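Local structure of response regulator (3QYY) at residues Arg67-Ser75 and Ile86-Phe94; Leu126-Val134 and Ala155-Asp166. The protein carries a GGDEF domain that probably makes cyclic di-GMP from two GTP molecules, and here binds magnesium and cyclic di-GMP at its active site. All coordinates share one frame; numbering follows the deposited sequence.

Contact 1. Residues Arg67-Ser75 and Ile86-Phe94; sequences RVLVRLVES and IGRWGGDEF. With MG (magnesium ion), chain I; C2E (9,9'-[(2R,3R,3aS,5S,7aR,9R,10R,10aS,12S,14aR)-3,5,10,12-tetrahydroxy-5,12-dioxidooctahydro-2H,7H-difuro[3,2-d:3',2'-j][1,3,7,9,2,8]tetraoxadiphosphacyclododecine-2,9-diyl]bis(2-amino-1,9-dihydro-6H-purin-6-one)), chain C.
Leu-69, Leu-72 and Val-73 of helix 62-77 pack on the GGDEF hairpin, whose strands 85-90 and 93-98 are joined by the Gly-90 to Glu-93 type II' turn of the signature motif. Leu-69 reaches across from CB to CG, which stands anti to the carbonyl carbon (chi1 -67°); from there the fork sends one methyl to Arg-88 and the other to Phe-94. Branch CD1 lies over one face of the Arg-88 guanidinium, 3.5 Å from NH2, while CD2 meets the Phe-94 ring at its edge, 3.7 Å from CE2. Leu-72 covers a face of that ring: CD2 stands 4.2 Å from the Phe-94 centroid, almost on the normal, a CH-pi contact. Val-73 divides its methyls, CG2 going to Phe-94 CE1 and CG1 to Ile-86 CG2.

No hydrogen bond crosses this apolar seam. The polar work is done within the hairpin, where NE and NH2 of Arg-88 grip Gly-91 O side-on (2.9 Å from NE), fixing the guanidinium against the turn; NH1 forms a salt bridge with Asp-14, and NH2 also bonds a second cyclic di-GMP. A guanine of the bound cyclic di-GMP lies against the turn backbone, its N3 3.4 Å from Gly-90 C. Trp-89 NE1 gives a nearly straight bond (169°) to phosphate O1P, and Asp-92 OD2 binds magnesium, shared with Asp-49, while a metal-bound water donates to Asp-92 OD1 over 2.6 Å.

Contact 2. Residues Leu126-Val134 and Ala155-Asp166; sequences LHVSAGSAV and AKFSGGRRLVRD
Ala-130 is held on both its polar atoms by strand 162-165: its N donates to Arg-162 O at 2.9 Å, and its O accepts from Val-164 N at the same distance. Val-164 O then takes Ser-132 N, and Ser-132 O takes Asp-166 N (2.8 Å), whereas Arg-162 N makes a weak, bent bond to Val-128 O. The interleaved backbones of Ser-129 and Gly-131 bond instead to strand 44-50 on the other edge.

Ser-129 OG lies close to both Lys-156 CA and Gly-160 CA, but its hydrogen bond goes to Asp-51. The Lys-156 chain, bent at chi2 and chi3 (72° and 73°), wraps past this hydroxyl so that NZ forms salt bridges with Asp-49 and Asp-51, which would probably offset the carboxylate charge near magnesium. Arg-161 CD sits over a face of the His-127 ring, 3.3 Å from CG, in a CH-pi contact; Arg-161 NH2 forms a salt bridge with Glu-117.

A Schellman motif closes helix 141-157, Gly-160 N bonding back to Ala-155 O, with Gly-159 as the C-prime residue. Strand, helix and parallel strand thus complete a beta-alpha-beta crossover at the edge of the GGDEF domain's central sheet.

How the contacts relate
Both contacts belong to one five-stranded sheet, at its two ends: contact 1 involves the outermost strand 85-90 and its hairpin partner, contact 2 the edge strand 162-165. Contact 1 is wholly buried, a helix laid on strands by apolar packing; contact 2 is partly exposed and rests on backbone hydrogen bonds, with Arg-161, Arg-162, Arg-165 and Asp-166 at its exposed rim. They touch directly where Leu-126 CD2 packs 3.7 Å from Val-68 CG1, bringing helix 62-77 against the lead-in to strand 128-134. They also converge on the magnesium site: contact 1 supplies a direct ligand through Asp-92, whereas contact 2 brings Lys-156 to the ligand Asp-49 from the second shell.

Contact 1. Residues Arg67-Ser75 and Ile86-Phe94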
loop_
_atom_site.group_PDB
_atom_site.type_symbol
_atom_site.label_atom_id
_atom_site.label_comp_id
_atom_site.label_asym_id
_atom_site.label_seq_id
_atom_site.Cartn_x
_atom_site.Cartn_y
_atom_site.Cartn_z
ATOM N N ARG B 67 -17.294 4.534 2.912
ATOM C CA ARG B 67 -18.471 4.244 2.105
ATOM C C ARG B 67 -18.064 3.790 0.701
ATOM O O ARG B 67 -18.737 2.952 0.103
ATOM C CB ARG B 67 -19.388 5.477 2.041
ATOM C CG ARG B 67 -20.767 5.225 1.415
ATOM C CD ARG B 67 -21.556 4.119 2.138
ATOM N NE ARG B 67 -21.988 4.471 3.494
ATOM C CZ ARG B 67 -22.920 5.379 3.778
ATOM N NH1 ARG B 67 -23.527 6.042 2.798
ATOM N NH2 ARG B 67 -23.259 5.616 5.040
ATOM N N VAL B 68 -16.967 4.337 0.177
ATOM C CA VAL B 68 -16.491 3.938 -1.146
ATOM C C VAL B 68 -16.106 2.457 -1.123
ATOM O O VAL B 68 -16.464 1.702 -2.025
ATOM C CB VAL B 68 -15.250 4.751 -1.592
ATOM C CG1 VAL B 68 -14.767 4.255 -2.945
ATOM C CG2 VAL B 68 -15.589 6.231 -1.670
ATOM N N LEU B 69 -15.373 2.045 -0.092
ATOM C CA LEU B 69 -14.955 0.648 0.025
ATOM C C LEU B 69 -16.163 -0.261 0.225
ATOM O O LEU B 69 -16.204 -1.381 -0.287
ATOM C CB LEU B 69 -13.986 0.476 1.195
ATOM C CG LEU B 69 -12.622 1.160 1.052
ATOM C CD1 LEU B 69 -11.855 1.023 2.358
ATOM C CD2 LEU B 69 -11.841 0.535 -0.089
ATOM N N VAL B 70 -17.146 0.222 0.980
ATOM C CA VAL B 70 -18.354 -0.548 1.225
ATOM C C VAL B 70 -19.135 -0.756 -0.074
ATOM O O VAL B 70 -19.599 -1.864 -0.348
ATOM C CB VAL B 70 -19.259 0.147 2.269
ATOM C CG1 VAL B 70 -20.626 -0.529 2.317
ATOM C CG2 VAL B 70 -18.603 0.075 3.642
ATOM N N ARG B 71 -19.262 0.299 -0.875
ATOM C CA ARG B 71 -19.990 0.208 -2.140
ATOM C C ARG B 71 -19.273 -0.707 -3.130
ATOM O O ARG B 71 -19.914 -1.438 -3.888
ATOM C CB ARG B 71 -20.169 1.596 -2.769
ATOM C CG ARG B 71 -18.883 2.223 -3.277
ATOM C CD ARG B 71 -19.126 3.462 -4.141
ATOM N NE ARG B 71 -19.835 3.148 -5.380
ATOM C CZ ARG B 71 -21.157 3.051 -5.489
ATOM N NH1 ARG B 71 -21.932 3.249 -4.430
ATOM N NH2 ARG B 71 -21.706 2.750 -6.659
ATOM N N LEU B 72 -17.943 -0.665 -3.125
ATOM C CA LEU B 72 -17.161 -1.504 -4.028
ATOM C C LEU B 72 -17.499 -2.973 -3.802
ATOM O O LEU B 72 -17.807 -3.703 -4.745
ATOM C CB LEU B 72 -15.662 -1.269 -3.806
ATOM C CG LEU B 72 -14.663 -2.079 -4.644
ATOM C CD1 LEU B 72 -13.321 -1.369 -4.654
ATOM C CD2 LEU B 72 -14.515 -3.491 -4.086
ATOM N N VAL B 73 -17.442 -3.398 -2.545
ATOM C CA VAL B 73 -17.733 -4.779 -2.188
ATOM C C VAL B 73 -19.215 -5.094 -2.389
ATOM O O VAL B 73 -19.572 -6.177 -2.858
ATOM C CB VAL B 73 -17.330 -5.060 -0.720
ATOM C CG1 VAL B 73 -17.767 -6.456 -0.307
ATOM C CG2 VAL B 73 -15.817 -4.922 -0.573
ATOM N N GLU B 74 -20.073 -4.139 -2.045
ATOM C CA GLU B 74 -21.512 -4.326 -2.200
ATOM C C GLU B 74 -21.852 -4.613 -3.664
ATOM O O GLU B 74 -22.581 -5.557 -3.965
ATOM C CB GLU B 74 -22.269 -3.075 -1.742
ATOM C CG GLU B 74 -23.776 -3.250 -1.693
ATOM C CD GLU B 74 -24.513 -1.949 -1.427
ATOM O OE1 GLU B 74 -25.733 -2.002 -1.165
ATOM O OE2 GLU B 74 -23.875 -0.874 -1.487
ATOM N N SER B 75 -21.318 -3.801 -4.568
ATOM C CA SER B 75 -21.582 -3.978 -5.992
ATOM C C SER B 75 -21.006 -5.288 -6.524
ATOM O O SER B 75 -21.568 -5.892 -7.441
ATOM C CB SER B 75 -21.026 -2.793 -6.787
ATOM O OG SER B 75 -19.632 -2.636 -6.590
ATOM N N ILE B 86 -15.088 -12.446 -2.803
ATOM C CA ILE B 86 -14.331 -11.206 -2.801
ATOM C C ILE B 86 -13.762 -11.022 -1.399
ATOM O O ILE B 86 -14.457 -11.201 -0.394
ATOM C CB ILE B 86 -15.199 -9.982 -3.197
ATOM C CG1 ILE B 86 -14.343 -8.711 -3.146
ATOM C CG2 ILE B 86 -16.419 -9.869 -2.274
ATOM C CD1 ILE B 86 -14.986 -7.492 -3.799
ATOM N N GLY B 87 -12.475 -10.705 -1.337
ATOM C CA GLY B 87 -11.836 -10.505 -0.056
ATOM C C GLY B 87 -11.037 -9.222 -0.041
ATOM O O GLY B 87 -10.672 -8.691 -1.091
ATOM N N ARG B 88 -10.769 -8.721 1.157
ATOM C CA ARG B 88 -9.994 -7.503 1.324
ATOM C C ARG B 88 -8.621 -7.921 1.846
ATOM O O ARG B 88 -8.495 -8.413 2.969
ATOM C CB ARG B 88 -10.688 -6.577 2.328
ATOM C CG ARG B 88 -10.070 -5.192 2.437
ATOM C CD ARG B 88 -10.808 -4.333 3.458
ATOM N NE ARG B 88 -10.193 -3.015 3.587
ATOM C CZ ARG B 88 -10.536 -2.108 4.494
ATOM N NH1 ARG B 88 -11.503 -2.367 5.367
ATOM N NH2 ARG B 88 -9.905 -0.941 4.529
ATOM N N TRP B 89 -7.596 -7.751 1.017
ATOM C CA TRP B 89 -6.241 -8.114 1.412
ATOM C C TRP B 89 -5.842 -7.197 2.566
ATOM O O TRP B 89 -5.180 -7.612 3.525
ATOM C CB TRP B 89 -5.292 -7.915 0.225
ATOM C CG TRP B 89 -3.976 -8.619 0.352
ATOM C CD1 TRP B 89 -2.736 -8.044 0.349
ATOM C CD2 TRP B 89 -3.763 -10.036 0.418
ATOM N NE1 TRP B 89 -1.762 -9.015 0.399
ATOM C CE2 TRP B 89 -2.364 -10.246 0.442
ATOM C CE3 TRP B 89 -4.617 -11.149 0.455
ATOM C CZ2 TRP B 89 -1.797 -11.527 0.500
ATOM C CZ3 TRP B 89 -4.052 -12.426 0.513
ATOM C CH2 TRP B 89 -2.654 -12.600 0.534
ATOM N N GLY B 90 -6.275 -5.944 2.462
ATOM C CA GLY B 90 -5.985 -4.945 3.473
ATOM C C GLY B 90 -5.963 -3.576 2.816
ATOM O O GLY B 90 -5.694 -3.478 1.623
ATOM N N GLY B 91 -6.250 -2.523 3.574
ATOM C CA GLY B 91 -6.246 -1.184 2.998
ATOM C C GLY B 91 -7.237 -1.069 1.851
ATOM O O GLY B 91 -8.413 -1.390 2.018
ATOM N N ASP B 92 -6.779 -0.608 0.689
ATOM C CA ASP B 92 -7.670 -0.492 -0.463
ATOM C C ASP B 92 -7.360 -1.564 -1.513
ATOM O O ASP B 92 -7.621 -1.383 -2.704
ATOM C CB ASP B 92 -7.571 0.907 -1.082
ATOM C CG ASP B 92 -6.196 1.212 -1.649
ATOM O OD1 ASP B 92 -6.032 2.317 -2.201
ATOM O OD2 ASP B 92 -5.284 0.363 -1.548
ATOM N N GLU B 93 -6.816 -2.690 -1.054
ATOM C CA GLU B 93 -6.455 -3.795 -1.941
ATOM C C GLU B 93 -7.413 -4.971 -1.741
ATOM O O GLU B 93 -7.692 -5.368 -0.608
ATOM C CB GLU B 93 -5.008 -4.225 -1.662
ATOM C CG GLU B 93 -4.406 -5.128 -2.727
ATOM C CD GLU B 93 -2.887 -5.033 -2.763
ATOM O OE1 GLU B 93 -2.369 -3.897 -2.817
ATOM O OE2 GLU B 93 -2.216 -6.085 -2.743
ATOM N N PHE B 94 -7.918 -5.516 -2.845
ATOM C CA PHE B 94 -8.875 -6.622 -2.794
ATOM C C PHE B 94 -8.518 -7.771 -3.734
ATOM O O PHE B 94 -7.787 -7.590 -4.707
ATOM C CB PHE B 94 -10.272 -6.120 -3.188
ATOM C CG PHE B 94 -10.851 -5.113 -2.236
ATOM C CD1 PHE B 94 -11.697 -5.518 -1.210
ATOM C CD2 PHE B 94 -10.526 -3.765 -2.349
ATOM C CE1 PHE B 94 -12.212 -4.594 -0.303
ATOM C CE2 PHE B 94 -11.033 -2.830 -1.445
ATOM C CZ PHE B 94 -11.880 -3.249 -0.419
HETATM MG MG MG I . -3.400 0.253 -2.360
HETATM P P1 C2E C . 1.377 -7.410 1.264
HETATM O O2P C2E C . 1.382 -7.993 2.651
HETATM O O1P C2E C . 0.905 -8.327 0.172
HETATM O "O5'" C2E C . 0.458 -6.126 1.182
HETATM C "C5'" C2E C . 0.314 -5.424 -0.069
HETATM C "C4'" C2E C . -0.600 -4.233 0.202
HETATM O "O4'" C2E C . -1.865 -4.547 0.757
HETATM C "C3'" C2E C . 0.035 -3.243 1.176
HETATM O "O3'" C2E C . 0.946 -2.375 0.500
HETATM C "C2'" C2E C . -1.177 -2.581 1.751
HETATM O "O2'" C2E C . -1.501 -1.445 0.932
HETATM C "C1'" C2E C . -2.303 -3.602 1.731
HETATM N N9 C2E C . -2.420 -4.270 3.054
HETATM C C8 C2E C . -2.134 -5.559 3.336
HETATM N N7 C2E C . -2.366 -5.846 4.634
HETATM C C5 C2E C . -2.818 -4.736 5.207
HETATM C C6 C2E C . -3.269 -4.347 6.568
HETATM O O6 C2E C . -3.275 -5.188 7.501
HETATM N N1 C2E C . -3.680 -3.070 6.775
HETATM C C2 C2E C . -3.691 -2.140 5.783
HETATM N N2 C2E C . -4.112 -0.890 6.056
HETATM N N3 C2E C . -3.282 -2.434 4.497
HETATM C C4 C2E C . -2.847 -3.691 4.167
HETATM P P11 C2E C . 2.199 -1.930 1.406
HETATM O O21 C2E C . 1.724 -1.302 2.675
HETATM O O11 C2E C . 2.971 -0.998 0.539
HETATM O O5A C2E C . 3.089 -3.188 1.738
HETATM C C5A C2E C . 3.659 -3.918 0.650
HETATM C C4A C2E C . 4.435 -5.090 1.170
HETATM O O4A C2E C . 5.437 -4.747 2.165
HETATM C C3A C2E C . 3.569 -6.164 1.826
HETATM O O3A C2E C . 2.899 -7.001 0.863
HETATM C C2A C2E C . 4.591 -6.887 2.650
HETATM O O2A C2E C . 5.198 -7.908 1.840
HETATM C C1A C2E C . 5.600 -5.836 3.082
HETATM N N91 C2E C . 5.370 -5.455 4.494
HETATM C C81 C2E C . 4.560 -4.486 4.988
HETATM N N71 C2E C . 4.621 -4.446 6.341
HETATM C C51 C2E C . 5.482 -5.401 6.731
HETATM C C61 C2E C . 6.026 -5.920 8.017
HETATM O O61 C2E C . 5.686 -5.436 9.111
HETATM N N11 C2E C . 6.918 -6.947 7.977
HETATM C C21 C2E C . 7.330 -7.516 6.801
HETATM N N21 C2E C . 8.221 -8.539 6.833
HETATM N N31 C2E C . 6.867 -7.084 5.591
HETATM C C41 C2E C . 5.962 -6.052 5.506
HETATM O O HOH W 1 -3.803 2.134 -3.433
HETATM O O HOH W 2 -2.889 -1.552 -1.568
HETATM O O HOH W 3 -1.332 0.381 -3.206
#

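Contact 2. Residues Leu126-Val134 and Ala155-Asp166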
loop_
_atom_site.group_PDB
_atom_site.type_symbol
_atom_site.label_atom_id
_atom_site.label_comp_id
_atom_site.label_asym_id
_atom_site.label_seq_id
_atom_site.Cartn_x
_atom_site.Cartn_y
_atom_site.Cartn_z
ATOM N N LEU B 126 -14.647 5.464 -9.125
ATOM C CA LEU B 126 -13.523 4.670 -8.648
ATOM C C LEU B 126 -12.598 4.260 -9.785
ATOM O O LEU B 126 -13.051 3.814 -10.842
ATOM C CB LEU B 126 -14.016 3.410 -7.928
ATOM C CG LEU B 126 -14.747 3.541 -6.588
ATOM C CD1 LEU B 126 -16.119 4.168 -6.790
ATOM C CD2 LEU B 126 -14.889 2.161 -5.965
ATOM N N HIS B 127 -11.298 4.419 -9.558
ATOM C CA HIS B 127 -10.276 4.047 -10.529
ATOM C C HIS B 127 -9.537 2.863 -9.921
ATOM O O HIS B 127 -9.089 2.926 -8.773
ATOM C CB HIS B 127 -9.331 5.222 -10.772
ATOM C CG HIS B 127 -10.013 6.430 -11.341
ATOM N ND1 HIS B 127 -9.390 7.654 -11.456
ATOM C CD2 HIS B 127 -11.266 6.598 -11.827
ATOM C CE1 HIS B 127 -10.230 8.524 -11.987
ATOM N NE2 HIS B 127 -11.376 7.909 -12.221
ATOM N N VAL B 128 -9.413 1.783 -10.686
ATOM C CA VAL B 128 -8.779 0.570 -10.184
ATOM C C VAL B 128 -7.764 -0.081 -11.119
ATOM O O VAL B 128 -7.964 -0.138 -12.334
ATOM C CB VAL B 128 -9.860 -0.492 -9.856
ATOM C CG1 VAL B 128 -9.211 -1.780 -9.354
ATOM C CG2 VAL B 128 -10.833 0.063 -8.831
ATOM N N SER B 129 -6.676 -0.575 -10.529
ATOM C CA SER B 129 -5.635 -1.285 -11.262
ATOM C C SER B 129 -5.872 -2.756 -10.943
ATOM O O SER B 129 -5.961 -3.131 -9.772
ATOM C CB SER B 129 -4.244 -0.869 -10.777
ATOM O OG SER B 129 -3.928 0.445 -11.200
ATOM N N ALA B 130 -5.977 -3.591 -11.972
ATOM C CA ALA B 130 -6.237 -5.007 -11.753
ATOM C C ALA B 130 -5.328 -5.952 -12.525
ATOM O O ALA B 130 -4.857 -5.632 -13.620
ATOM C CB ALA B 130 -7.695 -5.314 -12.085
ATOM N N GLY B 131 -5.097 -7.121 -11.934
ATOM C CA GLY B 131 -4.274 -8.145 -12.552
ATOM C C GLY B 131 -4.946 -9.498 -12.380
ATOM O O GLY B 131 -5.532 -9.778 -11.328
ATOM N N SER B 132 -4.876 -10.345 -13.401
ATOM C CA SER B 132 -5.504 -11.660 -13.318
ATOM C C SER B 132 -4.558 -12.811 -13.648
ATOM O O SER B 132 -3.535 -12.629 -14.315
ATOM C CB SER B 132 -6.716 -11.724 -14.257
ATOM O OG SER B 132 -6.324 -11.585 -15.615
ATOM N N ALA B 133 -4.913 -13.995 -13.160
ATOM C CA ALA B 133 -4.153 -15.215 -13.405
ATOM C C ALA B 133 -5.153 -16.372 -13.406
ATOM O O ALA B 133 -6.104 -16.379 -12.621
ATOM C CB ALA B 133 -3.101 -15.422 -12.317
ATOM N N VAL B 134 -4.945 -17.342 -14.290
ATOM C CA VAL B 134 -5.842 -18.487 -14.382
ATOM C C VAL B 134 -5.210 -19.737 -13.778
ATOM O O VAL B 134 -4.023 -20.004 -13.973
ATOM C CB VAL B 134 -6.224 -18.775 -15.853
ATOM C CG1 VAL B 134 -6.955 -17.579 -16.441
ATOM C CG2 VAL B 134 -4.975 -19.079 -16.665
ATOM N N ALA B 155 -0.358 -3.312 -14.427
ATOM C CA ALA B 155 -1.481 -2.437 -14.738
ATOM C C ALA B 155 -1.286 -1.095 -14.038
ATOM O O ALA B 155 -1.458 -0.035 -14.637
ATOM C CB ALA B 155 -2.786 -3.075 -14.283
ATOM N N LYS B 156 -0.916 -1.159 -12.764
ATOM C CA LYS B 156 -0.696 0.030 -11.953
ATOM C C LYS B 156 0.348 0.971 -12.558
ATOM O O LYS B 156 0.110 2.171 -12.689
ATOM C CB LYS B 156 -0.258 -0.382 -10.542
ATOM C CG LYS B 156 0.168 0.784 -9.654
ATOM C CD LYS B 156 -1.010 1.634 -9.203
ATOM C CE LYS B 156 -1.845 0.919 -8.152
ATOM N NZ LYS B 156 -2.872 1.817 -7.539
ATOM N N PHE B 157 1.498 0.422 -12.931
ATOM C CA PHE B 157 2.569 1.233 -13.498
ATOM C C PHE B 157 2.396 1.612 -14.964
ATOM O O PHE B 157 3.224 2.332 -15.523
ATOM C CB PHE B 157 3.919 0.541 -13.295
ATOM C CG PHE B 157 4.493 0.744 -11.925
ATOM C CD1 PHE B 157 3.885 0.177 -10.809
ATOM C CD2 PHE B 157 5.627 1.536 -11.744
ATOM C CE1 PHE B 157 4.394 0.397 -9.529
ATOM C CE2 PHE B 157 6.145 1.762 -10.471
ATOM C CZ PHE B 157 5.527 1.192 -9.359
ATOM N N SER B 158 1.323 1.139 -15.589
ATOM C CA SER B 158 1.070 1.479 -16.982
ATOM C C SER B 158 -0.000 2.564 -17.050
ATOM O O SER B 158 -0.492 2.899 -18.127
ATOM C CB SER B 158 0.616 0.245 -17.769
ATOM O OG SER B 158 -0.646 -0.214 -17.325
ATOM N N GLY B 159 -0.366 3.108 -15.892
ATOM C CA GLY B 159 -1.371 4.156 -15.862
ATOM C C GLY B 159 -2.595 3.839 -15.023
ATOM O O GLY B 159 -3.403 4.722 -14.746
ATOM N N GLY B 160 -2.738 2.581 -14.622
ATOM C CA GLY B 160 -3.882 2.196 -13.816
ATOM C C GLY B 160 -5.172 2.153 -14.614
ATOM O O GLY B 160 -5.150 2.157 -15.846
ATOM N N ARG B 161 -6.296 2.118 -13.906
ATOM C CA ARG B 161 -7.618 2.063 -14.528
ATOM C C ARG B 161 -7.663 1.044 -15.660
ATOM O O ARG B 161 -8.189 1.322 -16.737
ATOM C CB ARG B 161 -8.017 3.442 -15.068
ATOM C CG ARG B 161 -8.023 4.546 -14.024
ATOM C CD ARG B 161 -8.994 5.653 -14.402
ATOM N NE ARG B 161 -8.727 6.211 -15.724
ATOM C CZ ARG B 161 -9.516 7.091 -16.334
ATOM N NH1 ARG B 161 -9.197 7.548 -17.537
ATOM N NH2 ARG B 161 -10.627 7.512 -15.744
ATOM N N ARG B 162 -7.113 -0.141 -15.411
ATOM C CA ARG B 162 -7.084 -1.191 -16.418
ATOM C C ARG B 162 -6.787 -2.553 -15.808
ATOM O O ARG B 162 -6.350 -2.653 -14.659
ATOM C CB ARG B 162 -6.021 -0.870 -17.468
ATOM C CG ARG B 162 -4.622 -0.750 -16.887
ATOM C CD ARG B 162 -3.631 -0.229 -17.913
ATOM N NE ARG B 162 -3.427 -1.165 -19.013
ATOM C CZ ARG B 162 -2.614 -0.943 -20.040
ATOM N NH1 ARG B 162 -2.485 -1.851 -21.000
ATOM N NH2 ARG B 162 -1.927 0.191 -20.109
ATOM N N LEU B 163 -7.024 -3.596 -16.595
ATOM C CA LEU B 163 -6.778 -4.969 -16.175
ATOM C C LEU B 163 -5.713 -5.601 -17.059
ATOM O O LEU B 163 -5.829 -5.588 -18.284
ATOM C CB LEU B 163 -8.059 -5.802 -16.275
ATOM C CG LEU B 163 -7.873 -7.326 -16.242
ATOM C CD1 LEU B 163 -7.416 -7.774 -14.861
ATOM C CD2 LEU B 163 -9.180 -8.008 -16.612
ATOM N N VAL B 164 -4.675 -6.144 -16.434
ATOM C CA VAL B 164 -3.602 -6.819 -17.157
ATOM C C VAL B 164 -3.636 -8.290 -16.753
ATOM O O VAL B 164 -3.778 -8.604 -15.570
ATOM C CB VAL B 164 -2.220 -6.230 -16.800
ATOM C CG1 VAL B 164 -1.117 -7.099 -17.386
ATOM C CG2 VAL B 164 -2.113 -4.809 -17.331
ATOM N N ARG B 165 -3.515 -9.187 -17.728
ATOM C CA ARG B 165 -3.545 -10.625 -17.451
ATOM C C ARG B 165 -2.149 -11.236 -17.414
ATOM O O ARG B 165 -1.250 -10.795 -18.130
ATOM C CB ARG B 165 -4.380 -11.358 -18.510
ATOM C CG ARG B 165 -3.814 -11.251 -19.919
ATOM C CD ARG B 165 -4.450 -12.243 -20.891
ATOM N NE ARG B 165 -5.894 -12.071 -21.033
ATOM C CZ ARG B 165 -6.623 -12.665 -21.974
ATOM N NH1 ARG B 165 -6.041 -13.466 -22.855
ATOM N NH2 ARG B 165 -7.933 -12.467 -22.033
ATOM N N ASP B 166 -1.978 -12.260 -16.583
ATOM C CA ASP B 166 -0.695 -12.943 -16.458
ATOM C C ASP B 166 -0.357 -13.664 -17.760
ATOM O O ASP B 166 -1.306 -14.024 -18.489
ATOM C CB ASP B 166 -0.754 -13.958 -15.313
ATOM C CG ASP B 166 0.446 -14.892 -15.293
ATOM O OD1 ASP B 166 1.587 -14.402 -15.186
ATOM O OD2 ASP B 166 0.244 -16.122 -15.378
#